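Local atomic coordinates of Glyoxalase/bleomycin resistance protein/dioxygenase (Sphaerobacter thermophilus, PDB entry 4HC5), a protein that is of unknown specific function but, as a member of the glyoxalase/bleomycin resistance protein/dioxygenase (vicinal oxygen chelate) superfamily, may have dioxygenase activity. Residues S22-A27 with N48-T53; D29-T34 with V52-P57; E38-N43 with Q60-L65; K106-M111 with R116-S121. All coordinates share one frame; numbering follows the deposited sequence.

Interaction 1: S22-A27 with N48-T53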
loop_
_atom_site.group_PDB
_atom_site.type_symbol
_atom_site.label_atom_id
_atom_site.label_comp_id
_atom_site.label_asym_id
_atom_site.label_seq_id
_atom_site.Cartn_x
_atom_site.Cartn_y
_atom_site.Cartn_z
ATOM N N SER A 22 -9.030 10.862 -9.928
ATOM C CA SER A 22 -9.946 12.010 -10.113
ATOM C C SER A 22 -11.411 11.595 -10.277
ATOM O O SER A 22 -12.332 12.403 -10.073
ATOM C CB SER A 22 -9.513 12.822 -11.293
ATOM O OG SER A 22 -9.434 12.078 -12.489
ATOM N N ASP A 23 -11.631 10.331 -10.668
ATOM C CA ASP A 23 -12.936 9.807 -10.991
ATOM C C ASP A 23 -12.913 8.332 -10.701
ATOM O O ASP A 23 -12.262 7.538 -11.372
ATOM C CB ASP A 23 -13.271 10.142 -12.469
ATOM C CG ASP A 23 -14.625 9.746 -12.909
ATOM O OD1 ASP A 23 -15.038 8.617 -12.626
ATOM O OD2 ASP A 23 -15.255 10.524 -13.746
ATOM N N GLN A 24 -13.714 7.974 -9.727
ATOM C CA GLN A 24 -13.771 6.572 -9.297
ATOM C C GLN A 24 -14.269 5.610 -10.382
ATOM O O GLN A 24 -13.739 4.474 -10.495
ATOM C CB GLN A 24 -14.464 6.367 -7.962
ATOM C CG GLN A 24 -13.841 7.069 -6.787
ATOM C CD GLN A 24 -14.589 6.809 -5.512
ATOM O OE1 GLN A 24 -15.780 7.275 -5.400
ATOM N NE2 GLN A 24 -14.044 6.114 -4.606
ATOM N N GLU A 25 -15.332 5.949 -11.105
ATOM C CA GLU A 25 -15.848 5.103 -12.175
ATOM C C GLU A 25 -14.850 4.872 -13.278
ATOM O O GLU A 25 -14.712 3.761 -13.768
ATOM C CB GLU A 25 -17.111 5.768 -12.736
ATOM C CG GLU A 25 -18.364 5.402 -12.012
ATOM C CD GLU A 25 -18.592 3.886 -11.810
ATOM O OE1 GLU A 25 -18.407 3.085 -12.737
ATOM O OE2 GLU A 25 -18.924 3.540 -10.723
ATOM N N LYS A 26 -14.186 5.947 -13.700
ATOM C CA LYS A 26 -13.186 5.815 -14.765
ATOM C C LYS A 26 -11.998 5.012 -14.267
ATOM O O LYS A 26 -11.431 4.199 -15.011
ATOM C CB LYS A 26 -12.713 7.162 -15.260
ATOM C CG LYS A 26 -13.784 7.842 -16.094
ATOM C CD LYS A 26 -13.383 9.212 -16.479
ATOM C CE LYS A 26 -14.554 9.939 -17.142
ATOM N NZ LYS A 26 -14.423 9.847 -18.610
ATOM N N ALA A 27 -11.635 5.215 -13.001
ATOM C CA ALA A 27 -10.521 4.443 -12.424
ATOM C C ALA A 27 -10.847 2.964 -12.356
ATOM O O ALA A 27 -10.047 2.106 -12.735
ATOM C CB ALA A 27 -10.091 5.007 -11.080
ATOM N N ASN A 48 -20.470 11.010 1.938
ATOM C CA ASN A 48 -19.270 11.594 1.268
ATOM C C ASN A 48 -18.037 10.689 0.920
ATOM O O ASN A 48 -17.078 11.137 0.384
ATOM C CB ASN A 48 -18.806 12.803 2.066
ATOM C CG ASN A 48 -19.923 13.842 2.240
ATOM O OD1 ASN A 48 -20.195 14.290 3.352
ATOM N ND2 ASN A 48 -20.607 14.182 1.144
HETATM N N MSE A 49 -18.301 9.340 1.287
HETATM C CA MSE A 49 -17.217 8.392 0.885
HETATM C C MSE A 49 -17.823 7.110 0.276
HETATM O O MSE A 49 -18.436 6.341 0.984
HETATM C CB MSE A 49 -16.260 7.979 2.036
HETATM C CG MSE A 49 -15.133 6.822 1.568
HETATM SE SE MSE A 49 -14.036 6.361 3.110
HETATM C CE MSE A 49 -13.649 8.225 3.609
ATOM N N ARG A 50 -17.586 6.925 -1.008
ATOM C CA ARG A 50 -17.874 5.712 -1.747
ATOM C C ARG A 50 -16.548 4.968 -1.712
ATOM O O ARG A 50 -15.586 5.329 -2.337
ATOM C CB ARG A 50 -18.306 6.021 -3.201
ATOM C CG ARG A 50 -18.613 4.772 -3.998
ATOM C CD ARG A 50 -18.797 5.139 -5.457
ATOM N NE ARG A 50 -18.906 3.960 -6.316
ATOM C CZ ARG A 50 -18.839 3.969 -7.637
ATOM N NH1 ARG A 50 -18.704 5.099 -8.332
ATOM N NH2 ARG A 50 -18.934 2.812 -8.254
ATOM N N PHE A 51 -16.501 3.973 -0.855
ATOM C CA PHE A 51 -15.320 3.182 -0.626
ATOM C C PHE A 51 -15.247 2.104 -1.717
ATOM O O PHE A 51 -16.087 1.235 -1.800
ATOM C CB PHE A 51 -15.236 2.564 0.774
ATOM C CG PHE A 51 -13.960 1.880 1.040
ATOM C CD1 PHE A 51 -12.769 2.596 1.160
ATOM C CD2 PHE A 51 -13.918 0.510 1.192
ATOM C CE1 PHE A 51 -11.571 1.974 1.421
ATOM C CE2 PHE A 51 -12.738 -0.149 1.441
ATOM C CZ PHE A 51 -11.523 0.590 1.594
ATOM N N VAL A 52 -14.182 2.239 -2.575
ATOM C CA VAL A 52 -14.025 1.392 -3.765
ATOM C C VAL A 52 -12.639 0.796 -3.693
ATOM O O VAL A 52 -11.625 1.495 -3.519
ATOM C CB VAL A 52 -14.201 2.183 -5.094
ATOM C CG1 VAL A 52 -13.877 1.298 -6.310
ATOM C CG2 VAL A 52 -15.592 2.847 -5.193
ATOM N N THR A 53 -12.585 -0.536 -3.854
ATOM C CA THR A 53 -11.306 -1.206 -3.960
ATOM C C THR A 53 -11.276 -2.233 -5.114
ATOM O O THR A 53 -12.297 -2.751 -5.558
ATOM C CB THR A 53 -10.853 -1.968 -2.682
ATOM O OG1 THR A 53 -11.658 -3.132 -2.531
ATOM C CG2 THR A 53 -10.925 -1.137 -1.387
HETATM O O HOH W 1 -15.971 8.666 -2.660
#
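Arg50 sends its side chain out fully extended, CG anti to the backbone N (chi1 -180°), and thereby carries its guanidinium from the strand to Glu25 on the first turn of the helix. Glu25 comes to meet it by bending at chi2 (-50°). The two chains cross at about a right angle with their flat groups nearly coplanar, and the salt bridge is end-on: Arg50 NH2 lies 2.6 Å from Glu25 OE2 and Arg50 NH1 2.9 Å from the same Glu25 OE2. Both nitrogens thus grip one oxygen, NH2 nearly along its C-O bond and NH1 on its anti lone pair. In this βαβββ module of the vicinal oxygen chelate fold, helix 24-34 packs across the sheet containing strand 49-55, and the contact joins the helix start to the strand start. Gln24 runs past Arg50 in the opposite direction and gives its amide N-H to the backbone: Gln24 NE2 to Arg50 O is 2.9 Å and almost straight (172°). A water accepts from Arg50 N and donates to Gln24 OE1, so both ends of the amide are tied to one strand residue. Val52 CG2 packs against Gln24 NE2 at 3.7 Å. Gln24 NE2 also bonds to Leu65 O, Arg50 NE pairs with Asp42, and Asp23 caps the helix, its OD1 accepting from Lys26 N at 3.0 Å.

Interaction 2: D29-T34 with V52-P57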
loop_
_atom_site.group_PDB
_atom_site.type_symbol
_atom_site.label_atom_id
_atom_site.label_comp_id
_atom_site.label_asym_id
_atom_site.label_seq_id
_atom_site.Cartn_x
_atom_site.Cartn_y
_atom_site.Cartn_z
ATOM N N ASP A 29 -12.807 1.406 -14.404
ATOM C CA ASP A 29 -12.718 0.859 -15.768
ATOM C C ASP A 29 -11.263 0.495 -16.076
ATOM O O ASP A 29 -10.971 -0.538 -16.635
ATOM C CB ASP A 29 -13.250 1.860 -16.766
ATOM C CG ASP A 29 -13.394 1.324 -18.182
ATOM O OD1 ASP A 29 -13.674 0.115 -18.445
ATOM O OD2 ASP A 29 -13.267 2.206 -19.055
ATOM N N PHE A 30 -10.355 1.390 -15.749
ATOM C CA PHE A 30 -8.959 1.217 -16.037
ATOM C C PHE A 30 -8.388 -0.028 -15.284
ATOM O O PHE A 30 -7.759 -0.913 -15.845
ATOM C CB PHE A 30 -8.143 2.441 -15.702
ATOM C CG PHE A 30 -6.677 2.255 -15.974
ATOM C CD1 PHE A 30 -6.156 2.346 -17.262
ATOM C CD2 PHE A 30 -5.805 1.994 -14.958
ATOM C CE1 PHE A 30 -4.803 2.227 -17.495
ATOM C CE2 PHE A 30 -4.483 1.815 -15.191
ATOM C CZ PHE A 30 -3.971 1.943 -16.458
ATOM N N TYR A 31 -8.537 -0.019 -13.968
ATOM C CA TYR A 31 -7.947 -1.093 -13.135
ATOM C C TYR A 31 -8.584 -2.442 -13.465
ATOM O O TYR A 31 -7.854 -3.431 -13.460
ATOM C CB TYR A 31 -8.011 -0.780 -11.606
ATOM C CG TYR A 31 -7.011 0.292 -11.275
ATOM C CD1 TYR A 31 -5.717 -0.063 -10.929
ATOM C CD2 TYR A 31 -7.285 1.611 -11.374
ATOM C CE1 TYR A 31 -4.709 0.875 -10.742
ATOM C CE2 TYR A 31 -6.295 2.595 -11.174
ATOM C CZ TYR A 31 -4.987 2.239 -10.895
ATOM O OH TYR A 31 -3.965 3.134 -10.754
ATOM N N VAL A 32 -9.893 -2.498 -13.681
ATOM C CA VAL A 32 -10.572 -3.748 -13.928
ATOM C C VAL A 32 -10.325 -4.183 -15.422
ATOM O O VAL A 32 -9.838 -5.298 -15.695
ATOM C CB VAL A 32 -12.086 -3.685 -13.592
ATOM C CG1 VAL A 32 -12.822 -4.960 -14.096
ATOM C CG2 VAL A 32 -12.242 -3.439 -12.092
ATOM N N ASN A 33 -10.686 -3.331 -16.363
ATOM C CA ASN A 33 -10.670 -3.741 -17.785
ATOM C C ASN A 33 -9.330 -3.679 -18.465
ATOM O O ASN A 33 -9.060 -4.370 -19.410
ATOM C CB ASN A 33 -11.741 -2.956 -18.517
ATOM C CG ASN A 33 -13.084 -3.318 -18.004
ATOM O OD1 ASN A 33 -13.360 -4.495 -17.792
ATOM N ND2 ASN A 33 -13.912 -2.300 -17.732
ATOM N N THR A 34 -8.510 -2.739 -18.044
ATOM C CA THR A 34 -7.184 -2.609 -18.617
ATOM C C THR A 34 -6.122 -3.442 -17.862
ATOM O O THR A 34 -5.374 -4.193 -18.481
ATOM C CB THR A 34 -6.727 -1.170 -18.834
ATOM O OG1 THR A 34 -7.645 -0.495 -19.728
ATOM C CG2 THR A 34 -5.262 -1.078 -19.384
ATOM N N VAL A 52 -14.182 2.239 -2.575
ATOM C CA VAL A 52 -14.025 1.392 -3.765
ATOM C C VAL A 52 -12.639 0.796 -3.693
ATOM O O VAL A 52 -11.625 1.495 -3.519
ATOM C CB VAL A 52 -14.201 2.183 -5.094
ATOM C CG1 VAL A 52 -13.877 1.298 -6.310
ATOM C CG2 VAL A 52 -15.592 2.847 -5.193
ATOM N N THR A 53 -12.585 -0.536 -3.854
ATOM C CA THR A 53 -11.306 -1.206 -3.960
ATOM C C THR A 53 -11.276 -2.233 -5.114
ATOM O O THR A 53 -12.297 -2.751 -5.558
ATOM C CB THR A 53 -10.853 -1.968 -2.682
ATOM O OG1 THR A 53 -11.658 -3.132 -2.531
ATOM C CG2 THR A 53 -10.925 -1.137 -1.387
ATOM N N VAL A 54 -10.042 -2.506 -5.559
ATOM C CA VAL A 54 -9.761 -3.463 -6.599
ATOM C C VAL A 54 -8.576 -4.359 -6.141
ATOM O O VAL A 54 -7.775 -3.995 -5.307
ATOM C CB VAL A 54 -9.396 -2.781 -7.958
ATOM C CG1 VAL A 54 -10.632 -2.140 -8.583
ATOM C CG2 VAL A 54 -8.262 -1.759 -7.791
ATOM N N VAL A 55 -8.539 -5.580 -6.696
ATOM C CA VAL A 55 -7.501 -6.527 -6.283
ATOM C C VAL A 55 -7.005 -7.318 -7.508
ATOM O O VAL A 55 -7.785 -7.683 -8.343
ATOM C CB VAL A 55 -8.025 -7.524 -5.194
ATOM C CG1 VAL A 55 -9.047 -8.533 -5.747
ATOM C CG2 VAL A 55 -6.903 -8.250 -4.476
ATOM N N PRO A 56 -5.694 -7.604 -7.561
ATOM C CA PRO A 56 -5.269 -8.558 -8.571
ATOM C C PRO A 56 -5.913 -9.907 -8.346
ATOM O O PRO A 56 -6.082 -10.320 -7.198
ATOM C CB PRO A 56 -3.720 -8.620 -8.389
ATOM C CG PRO A 56 -3.382 -7.291 -7.737
ATOM C CD PRO A 56 -4.567 -7.047 -6.798
ATOM N N PRO A 57 -6.299 -10.590 -9.399
ATOM C CA PRO A 57 -7.052 -11.872 -9.220
ATOM C C PRO A 57 -6.306 -12.884 -8.356
ATOM O O PRO A 57 -5.144 -13.164 -8.590
ATOM C CB PRO A 57 -7.224 -12.406 -10.633
ATOM C CG PRO A 57 -7.157 -11.153 -11.411
ATOM C CD PRO A 57 -6.141 -10.248 -10.798
#
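Val54 touches both Tyr31 and Val32, one methyl to each, and these three residues make up the contact. It belongs to the helix-on-sheet packing in one βαβββ half of this vicinal oxygen chelate protein: helix 24-34 lies over one face of the sheet, and strand 49-55 is one of the two inner strands beneath it. The nearest backbone approach, 7.2 Å between Tyr31 CA and Val54 CA, is consistent with one layer of side chains between the backbones, and no hydrogen bond crosses the interface. Val54, which loses the most surface here, has its CB directed at the helix. Its chi1 of -71° sets CG1 anti to the carbonyl carbon and CG2 between the backbone N and the carbonyl carbon, splitting the two methyls between neighbouring helix residues. Tyr31 makes its closest approach through CB; the rest of the ring leads away from the strand, and one of its faces is met by Phe30 CD2, 3.8 Å above the plane and offset toward the rim. The phenol oxygen of this buried tyrosine is hydrogen-bonded on the side away from the strand, by Asp122 in the loop after strand 116-121. Leu28 and Phe37 also pack on Val54, while Pro56 and Pro57 touch the second subunit. Val54 CG2 lies 3.9 Å from Tyr31 CB, and Val54 CG1 lies 4.1 Å from Val32 CG2.

Interaction 3: E38-N43 with Q60-L65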
loop_
_atom_site.group_PDB
_atom_site.type_symbol
_atom_site.label_atom_id
_atom_site.label_comp_id
_atom_site.label_asym_id
_atom_site.label_seq_id
_atom_site.Cartn_x
_atom_site.Cartn_y
_atom_site.Cartn_z
ATOM N N GLU A 38 -9.912 -7.196 -10.153
ATOM C CA GLU A 38 -11.304 -7.448 -9.831
ATOM C C GLU A 38 -11.783 -6.410 -8.792
ATOM O O GLU A 38 -11.064 -6.107 -7.821
ATOM C CB GLU A 38 -11.494 -8.843 -9.222
ATOM C CG GLU A 38 -11.113 -9.987 -10.135
ATOM C CD GLU A 38 -10.931 -11.315 -9.369
ATOM O OE1 GLU A 38 -11.110 -11.340 -8.089
ATOM O OE2 GLU A 38 -10.611 -12.358 -10.009
ATOM N N LYS A 39 -12.992 -5.924 -8.964
ATOM C CA LYS A 39 -13.591 -4.987 -7.974
ATOM C C LYS A 39 -13.946 -5.847 -6.756
ATOM O O LYS A 39 -14.497 -6.933 -6.833
ATOM C CB LYS A 39 -14.846 -4.270 -8.500
ATOM C CG LYS A 39 -15.374 -3.158 -7.540
ATOM C CD LYS A 39 -16.502 -2.314 -8.107
ATOM C CE LYS A 39 -17.798 -2.979 -8.086
ATOM N NZ LYS A 39 -18.906 -2.127 -8.658
ATOM N N VAL A 40 -13.685 -5.267 -5.585
ATOM C CA VAL A 40 -14.122 -5.854 -4.324
ATOM C C VAL A 40 -15.142 -4.943 -3.642
ATOM O O VAL A 40 -16.347 -5.082 -3.857
ATOM C CB VAL A 40 -12.907 -6.265 -3.412
ATOM C CG1 VAL A 40 -13.427 -6.903 -2.137
ATOM C CG2 VAL A 40 -11.942 -7.191 -4.184
ATOM N N PHE A 41 -14.653 -3.926 -2.926
ATOM C CA PHE A 41 -15.558 -2.971 -2.313
ATOM C C PHE A 41 -16.118 -1.964 -3.316
ATOM O O PHE A 41 -15.413 -1.456 -4.203
ATOM C CB PHE A 41 -14.872 -2.177 -1.180
ATOM C CG PHE A 41 -14.776 -2.891 0.115
ATOM C CD1 PHE A 41 -13.716 -3.687 0.378
ATOM C CD2 PHE A 41 -15.775 -2.790 1.058
ATOM C CE1 PHE A 41 -13.615 -4.403 1.537
ATOM C CE2 PHE A 41 -15.666 -3.443 2.242
ATOM C CZ PHE A 41 -14.560 -4.226 2.520
ATOM N N ASP A 42 -17.394 -1.630 -3.066
ATOM C CA ASP A 42 -18.072 -0.497 -3.694
ATOM C C ASP A 42 -19.293 -0.185 -2.836
ATOM O O ASP A 42 -20.404 -0.664 -3.019
ATOM C CB ASP A 42 -18.418 -0.839 -5.115
ATOM C CG ASP A 42 -18.956 0.319 -5.871
ATOM O OD1 ASP A 42 -19.206 1.362 -5.237
ATOM O OD2 ASP A 42 -19.119 0.188 -7.112
ATOM N N ASN A 43 -18.994 0.562 -1.810
ATOM C CA ASN A 43 -19.912 0.797 -0.714
ATOM C C ASN A 43 -19.822 2.193 -0.126
ATOM O O ASN A 43 -18.706 2.616 0.257
ATOM C CB ASN A 43 -19.683 -0.189 0.436
ATOM C CG ASN A 43 -20.715 -0.110 1.526
ATOM O OD1 ASN A 43 -21.861 -0.579 1.360
ATOM N ND2 ASN A 43 -20.374 0.593 2.556
ATOM N N GLN A 60 -4.195 -11.199 -2.051
ATOM C CA GLN A 60 -4.749 -10.778 -0.724
ATOM C C GLN A 60 -5.012 -9.237 -0.605
ATOM O O GLN A 60 -6.142 -8.774 -0.412
ATOM C CB GLN A 60 -3.876 -11.296 0.345
ATOM C CG GLN A 60 -4.271 -10.957 1.738
ATOM C CD GLN A 60 -3.354 -11.630 2.744
ATOM O OE1 GLN A 60 -2.126 -11.454 2.758
ATOM N NE2 GLN A 60 -3.975 -12.522 3.553
ATOM N N THR A 61 -3.980 -8.459 -0.790
ATOM C CA THR A 61 -3.996 -7.018 -0.536
ATOM C C THR A 61 -4.682 -6.279 -1.722
ATOM O O THR A 61 -4.272 -6.426 -2.876
ATOM C CB THR A 61 -2.618 -6.519 -0.202
ATOM O OG1 THR A 61 -2.103 -7.180 0.939
ATOM C CG2 THR A 61 -2.599 -5.004 0.034
ATOM N N GLN A 62 -5.595 -5.412 -1.375
ATOM C CA GLN A 62 -6.393 -4.592 -2.300
ATOM C C GLN A 62 -5.767 -3.212 -2.469
ATOM O O GLN A 62 -4.921 -2.791 -1.661
ATOM C CB GLN A 62 -7.797 -4.503 -1.756
ATOM C CG GLN A 62 -8.521 -5.829 -1.592
ATOM C CD GLN A 62 -9.833 -5.736 -0.824
ATOM O OE1 GLN A 62 -10.458 -4.668 -0.725
ATOM N NE2 GLN A 62 -10.240 -6.868 -0.240
ATOM N N VAL A 63 -6.199 -2.506 -3.498
ATOM C CA VAL A 63 -5.875 -1.088 -3.697
ATOM C C VAL A 63 -7.212 -0.312 -3.676
ATOM O O VAL A 63 -8.147 -0.629 -4.434
ATOM C CB VAL A 63 -5.166 -0.882 -5.051
ATOM C CG1 VAL A 63 -4.938 0.628 -5.355
ATOM C CG2 VAL A 63 -3.855 -1.707 -5.097
ATOM N N ALA A 64 -7.291 0.665 -2.749
ATOM C CA ALA A 64 -8.436 1.540 -2.635
ATOM C C ALA A 64 -8.225 2.717 -3.671
ATOM O O ALA A 64 -7.122 3.264 -3.823
ATOM C CB ALA A 64 -8.561 2.088 -1.213
ATOM N N LEU A 65 -9.337 2.993 -4.347
ATOM C CA LEU A 65 -9.363 4.085 -5.351
ATOM C C LEU A 65 -10.018 5.278 -4.689
ATOM O O LEU A 65 -11.219 5.443 -4.721
ATOM C CB LEU A 65 -10.165 3.598 -6.559
ATOM C CG LEU A 65 -9.595 2.318 -7.276
ATOM C CD1 LEU A 65 -10.451 1.952 -8.479
ATOM C CD2 LEU A 65 -8.098 2.498 -7.631
#
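The packing contacts come from Val40 and Phe41, both of which meet the end of Gln62. Val40 CG1 lies 3.7 Å from Gln62 NE2, with the two side chains crossing at about a right angle. Phe41 offers its ring edge: CD1 is 3.6 Å and CE1 3.9 Å from Gln62 OE1, which lies in the ring plane, while the amide and ring planes are inclined by 41°. Gln62 reaches this position with CG anti to the carbonyl carbon (chi1 -60°) and an extended chain beyond. Strands 38-46 and 62-66 flank strand 49-55 in the mixed sheet of a βαβββ module, so the contact spans an intervening strand, and the Val40 and Gln62 CA atoms remain 8.1 Å apart. The polar contacts reflect this: no hydrogen bond joins the two segments directly, but Gln62 OE1 is hydrogen-bonded to Thr53 OG1 on the strand between them. Within 38-43, Lys39 NZ donates to the anti lone pair of Asp42 OD2 at 2.8 Å, in a salt bridge, and Asp42 and Asn43 form a classic beta bulge opposite Phe51.

Interaction 4: K106-M111 with R116-S121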
loop_
_atom_site.group_PDB
_atom_site.type_symbol
_atom_site.label_atom_id
_atom_site.label_comp_id
_atom_site.label_asym_id
_atom_site.label_seq_id
_atom_site.Cartn_x
_atom_site.Cartn_y
_atom_site.Cartn_z
ATOM N N LYS A 106 9.523 2.890 -20.556
ATOM C CA LYS A 106 10.481 2.183 -21.451
ATOM C C LYS A 106 10.208 0.684 -21.370
ATOM O O LYS A 106 9.448 0.247 -20.452
ATOM C CB LYS A 106 11.945 2.509 -21.148
ATOM C CG LYS A 106 12.336 2.156 -19.708
ATOM C CD LYS A 106 13.784 2.526 -19.372
ATOM C CE LYS A 106 14.085 2.191 -17.933
ATOM N NZ LYS A 106 15.460 2.678 -17.712
ATOM N N PRO A 107 10.818 -0.123 -22.241
ATOM C CA PRO A 107 10.565 -1.554 -22.100
ATOM C C PRO A 107 11.199 -2.121 -20.827
ATOM O O PRO A 107 12.071 -1.507 -20.252
ATOM C CB PRO A 107 11.223 -2.135 -23.364
ATOM C CG PRO A 107 11.218 -0.961 -24.331
ATOM C CD PRO A 107 11.571 0.176 -23.476
ATOM N N PRO A 108 10.773 -3.308 -20.446
ATOM C CA PRO A 108 11.446 -4.021 -19.335
ATOM C C PRO A 108 12.957 -4.064 -19.550
ATOM O O PRO A 108 13.457 -4.289 -20.654
ATOM C CB PRO A 108 10.834 -5.400 -19.387
ATOM C CG PRO A 108 9.439 -5.170 -19.993
ATOM C CD PRO A 108 9.725 -4.137 -21.044
ATOM N N GLU A 109 13.628 -3.847 -18.423
ATOM C CA GLU A 109 15.043 -3.805 -18.332
ATOM C C GLU A 109 15.568 -4.489 -17.087
ATOM O O GLU A 109 14.879 -4.563 -16.048
ATOM C CB GLU A 109 15.430 -2.345 -18.256
ATOM C CG GLU A 109 16.852 -1.992 -18.477
ATOM C CD GLU A 109 17.025 -0.470 -18.551
ATOM O OE1 GLU A 109 16.360 0.116 -19.428
ATOM O OE2 GLU A 109 17.696 0.086 -17.691
HETATM N N MSE A 110 16.733 -5.084 -17.183
HETATM C CA MSE A 110 17.326 -5.734 -16.017
HETATM C C MSE A 110 17.790 -4.742 -14.974
HETATM O O MSE A 110 18.560 -3.855 -15.226
HETATM C CB MSE A 110 18.481 -6.640 -16.420
HETATM C CG MSE A 110 19.134 -7.395 -15.254
HETATM SE SE MSE A 110 17.983 -8.726 -14.593
HETATM C CE MSE A 110 18.088 -9.945 -16.070
HETATM N N MSE A 111 17.280 -4.935 -13.770
HETATM C CA MSE A 111 17.729 -4.191 -12.650
HETATM C C MSE A 111 18.980 -4.831 -12.031
HETATM O O MSE A 111 19.163 -6.054 -12.137
HETATM C CB MSE A 111 16.647 -4.121 -11.573
HETATM C CG MSE A 111 15.377 -3.498 -12.053
HETATM SE SE MSE A 111 15.414 -1.618 -12.375
HETATM C CE MSE A 111 15.254 -1.641 -14.221
ATOM N N ARG A 116 13.876 -8.153 -13.855
ATOM C CA ARG A 116 13.481 -7.242 -14.884
ATOM C C ARG A 116 12.285 -6.427 -14.408
ATOM O O ARG A 116 11.473 -6.914 -13.704
ATOM C CB ARG A 116 13.208 -7.984 -16.167
ATOM C CG ARG A 116 14.473 -8.569 -16.752
ATOM C CD ARG A 116 14.126 -9.591 -17.804
ATOM N NE ARG A 116 13.757 -8.930 -19.008
ATOM C CZ ARG A 116 12.699 -9.244 -19.723
ATOM N NH1 ARG A 116 11.913 -10.218 -19.346
ATOM N NH2 ARG A 116 12.464 -8.577 -20.798
ATOM N N ALA A 117 12.295 -5.166 -14.787
ATOM C CA ALA A 117 11.301 -4.195 -14.289
ATOM C C ALA A 117 11.128 -3.072 -15.279
ATOM O O ALA A 117 12.016 -2.767 -16.111
ATOM C CB ALA A 117 11.682 -3.681 -12.920
ATOM N N THR A 118 10.022 -2.355 -15.071
ATOM C CA THR A 118 9.776 -1.075 -15.718
ATOM C C THR A 118 8.758 -0.288 -14.918
ATOM O O THR A 118 8.325 -0.738 -13.869
ATOM C CB THR A 118 9.412 -1.224 -17.219
ATOM O OG1 THR A 118 9.393 0.106 -17.807
ATOM C CG2 THR A 118 8.146 -2.012 -17.468
ATOM N N TRP A 119 8.350 0.832 -15.438
ATOM C CA TRP A 119 7.332 1.698 -14.790
ATOM C C TRP A 119 6.222 2.039 -15.747
ATOM O O TRP A 119 6.435 2.189 -16.962
ATOM C CB TRP A 119 7.939 3.048 -14.362
ATOM C CG TRP A 119 9.010 2.913 -13.278
ATOM C CD1 TRP A 119 8.866 3.196 -11.909
ATOM C CD2 TRP A 119 10.417 2.501 -13.438
ATOM N NE1 TRP A 119 10.024 2.997 -11.277
ATOM C CE2 TRP A 119 11.022 2.607 -12.132
ATOM C CE3 TRP A 119 11.212 2.080 -14.518
ATOM C CZ2 TRP A 119 12.370 2.227 -11.907
ATOM C CZ3 TRP A 119 12.579 1.777 -14.304
ATOM C CH2 TRP A 119 13.135 1.824 -13.027
ATOM N N PHE A 120 5.024 2.124 -15.211
ATOM C CA PHE A 120 3.872 2.545 -15.975
ATOM C C PHE A 120 3.002 3.439 -15.139
ATOM O O PHE A 120 3.094 3.495 -13.899
ATOM C CB PHE A 120 3.105 1.388 -16.581
ATOM C CG PHE A 120 2.253 0.661 -15.591
ATOM C CD1 PHE A 120 0.963 1.045 -15.364
ATOM C CD2 PHE A 120 2.746 -0.468 -14.939
ATOM C CE1 PHE A 120 0.179 0.368 -14.458
ATOM C CE2 PHE A 120 1.950 -1.126 -14.022
ATOM C CZ PHE A 120 0.684 -0.719 -13.800
ATOM N N SER A 121 2.130 4.146 -15.801
ATOM C CA SER A 121 1.154 5.022 -15.145
ATOM C C SER A 121 -0.274 4.742 -15.523
ATOM O O SER A 121 -0.595 4.164 -16.553
ATOM C CB SER A 121 1.427 6.489 -15.493
ATOM O OG SER A 121 2.722 6.929 -15.065
HETATM O O HOH W 2 12.653 -0.494 -17.608
#
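This is a beta-hairpin contact at the edge of the second four-stranded sheet of the vicinal oxygen chelate fold, where strand 103-110 turns back into strand 116-121. The pairing is antiparallel: Glu109 and Ala117 form a hydrogen-bonded pair, with Glu109 N to Ala117 O at 3.0 Å and Ala117 N to Glu109 O at 2.9 Å, followed by the non-hydrogen-bonded pair Met110 and Arg116. At Lys106 to Pro108 the ladder is interrupted, and a side-chain bond and a water take its place; backbone pairing resumes at Thr105 with Trp119. Thr118 OG1, swung opposite the residue's own nitrogen (chi1 -171°), donates to Lys106 O at 2.6 Å from above the carbonyl plane, and a water donates to both Pro107 O and Ala117 O. Pro108 CB lies over one face of the Arg116 guanidinium, 3.8 Å from Arg116 NH2, whose salt-bridge partner is Asp91. Selenomethionine Met110, on Arg116's sheet face, crosses the arginine chain at about a right angle. In the modelled conformer of Trp119, one of two, Lys106 CE lies 4.0 Å from Trp119 CZ3 and selenomethionine Met111 makes an oblique Met-aromatic contact. Met111 CG packs 3.8 Å from Ala117 CB.

Interactions 1 and 2 are successive parts of one interface, helix 24-34 against strand 49-55, with centres 12 Å apart and Val52 and Thr53 shared. Interaction 3 bridges that strand within the same sheet, its centre 10 Å from interaction 1 and 8 Å from interaction 2. Backbone ties link them: Phe51 N lies 2.8 Å from Asn43 O and Val55 N 2.8 Å from Glu38 O, each a probable hydrogen bond. Interaction 4 belongs to the other sheet, and its centre lies 28 Å from interaction 1 and 25 Å from interaction 3, across the chain's centre from both. Its touch with interaction 2 is packing of Phe30 CZ on Ser121 O at 4.0 Å. Interactions 2 and 3 include residues that touch the second subunit.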